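Local coordinates for Hut operon positive regulatory protein (PDB 4H4L) that binds regulatory sequences on mRNA when histidine is present, suppressing transcription termination and so activating the hut operon for histidine utilization, at residues A[61-66]-A[104-109]. The protein carries 1 engineered substitution. Residues are numbered along the deposited sequence; the frame is centred on the assembly and turned at random.
Sequences SGVIQS and FAVLRG
Arg108 and Val63 illustrate how a long polar side chain can tie a loop to a neighbouring sheet. From CB, which points toward the loop, CG stands anti to the backbone N (chi1 169°) and the chain runs extended to NE. CB and CG stand back from the Val63 carbonyl; CD comes within 3.4 Å of Val63 O. NE turns to Asp119 in a salt bridge. NH2 forms a salt bridge with Glu71, while NH1 donates a hydrogen bond of 3.1 Å to Val63 O, nearly straight at 162°, with the oxygen almost in the guanidinium plane. NH1 also lies 3.8 Å from Ile64 CA, at the same edge. An alanine here would probably leave the Val63 carbonyl without this donor and the carboxylates of Glu71 and Asp119 without their positive mate. Two residues earlier on the strand, the contact is apolar: Val63 CG1, anti to its backbone N, meets Val106 CG1 at 3.7 Å. Glu71 also accepts a bond from Gln65 N, joining loop and arginine through one carboxylate. The arrangement belongs to an alpha+beta fold in which the connection between helices 47-60 and 70-87 packs on inner strand 99-109 of a four-stranded antiparallel sheet.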
# COMPACT_ATOMS: atom_id res chain seq x y z
N SER A 61 -11.07 -11.76 29.00
CA SER A 61 -10.16 -11.36 30.07
C SER A 61 -10.25 -9.85 30.34
O SER A 61 -11.09 -9.12 29.76
CB SER A 61 -8.73 -11.83 29.82
OG SER A 61 -8.14 -11.15 28.72
N GLY A 62 -9.40 -9.36 31.24
CA GLY A 62 -9.62 -8.02 31.77
C GLY A 62 -9.03 -6.96 30.89
O GLY A 62 -9.21 -5.77 31.13
N VAL A 63 -8.37 -7.42 29.84
CA VAL A 63 -7.42 -6.63 29.07
C VAL A 63 -7.94 -5.32 28.47
O VAL A 63 -7.25 -4.31 28.51
CB VAL A 63 -6.73 -7.52 28.04
CG1 VAL A 63 -5.63 -6.76 27.31
CG2 VAL A 63 -6.15 -8.74 28.75
N ILE A 64 -9.16 -5.33 27.93
CA ILE A 64 -9.85 -4.08 27.62
C ILE A 64 -11.33 -4.07 28.05
O ILE A 64 -12.02 -5.09 28.02
CB ILE A 64 -9.69 -3.62 26.13
CG1 ILE A 64 -10.56 -4.42 25.18
CG2 ILE A 64 -8.23 -3.66 25.68
CD1 ILE A 64 -11.13 -3.58 24.05
N GLN A 65 -11.80 -2.89 28.46
CA GLN A 65 -13.18 -2.63 28.78
C GLN A 65 -14.07 -3.12 27.65
O GLN A 65 -13.86 -2.75 26.51
CB GLN A 65 -13.34 -1.12 28.95
CG GLN A 65 -14.64 -0.67 29.59
CD GLN A 65 -14.91 0.82 29.39
OE1 GLN A 65 -14.00 1.61 29.14
NE2 GLN A 65 -16.19 1.20 29.50
N SER A 66 -15.10 -3.90 27.98
CA SER A 66 -16.03 -4.40 26.96
C SER A 66 -17.08 -3.36 26.55
O SER A 66 -17.71 -3.50 25.50
CB SER A 66 -16.72 -5.67 27.46
N PHE A 104 -1.16 -15.26 19.61
CA PHE A 104 -1.10 -13.84 19.96
C PHE A 104 -0.93 -13.56 21.47
O PHE A 104 -1.49 -14.26 22.33
CB PHE A 104 -2.34 -13.08 19.42
CG PHE A 104 -3.65 -13.60 19.94
CD1 PHE A 104 -4.25 -13.03 21.08
CD2 PHE A 104 -4.31 -14.66 19.30
CE1 PHE A 104 -5.45 -13.52 21.57
CE2 PHE A 104 -5.54 -15.15 19.78
CZ PHE A 104 -6.11 -14.58 20.92
N ALA A 105 -0.16 -12.52 21.76
CA ALA A 105 -0.04 -12.00 23.09
C ALA A 105 -0.61 -10.61 23.04
O ALA A 105 -0.43 -9.93 22.03
CB ALA A 105 1.42 -11.93 23.46
N VAL A 106 -1.31 -10.18 24.11
CA VAL A 106 -1.75 -8.78 24.26
C VAL A 106 -1.36 -8.19 25.62
O VAL A 106 -1.85 -8.62 26.66
CB VAL A 106 -3.28 -8.60 24.14
CG1 VAL A 106 -3.64 -7.12 24.18
CG2 VAL A 106 -3.82 -9.26 22.89
N LEU A 107 -0.51 -7.17 25.59
CA LEU A 107 -0.08 -6.49 26.81
C LEU A 107 -0.65 -5.10 26.95
O LEU A 107 -0.74 -4.36 25.97
CB LEU A 107 1.45 -6.41 26.87
CG LEU A 107 2.20 -7.38 27.76
CD1 LEU A 107 3.60 -6.84 28.00
CD2 LEU A 107 1.51 -7.57 29.10
N ARG A 108 -1.04 -4.74 28.18
CA ARG A 108 -1.48 -3.39 28.52
C ARG A 108 -0.91 -2.85 29.85
O ARG A 108 -0.92 -3.52 30.89
CB ARG A 108 -3.00 -3.27 28.53
CG ARG A 108 -3.48 -1.96 29.13
CD ARG A 108 -4.96 -2.01 29.44
NE ARG A 108 -5.52 -0.67 29.63
CZ ARG A 108 -6.79 -0.36 29.39
NH1 ARG A 108 -7.63 -1.31 28.95
NH2 ARG A 108 -7.23 0.89 29.58
N GLY A 109 -0.44 -1.61 29.80
CA GLY A 109 0.19 -0.97 30.94
C GLY A 109 1.06 0.16 30.45
O GLY A 109 1.20 0.37 29.25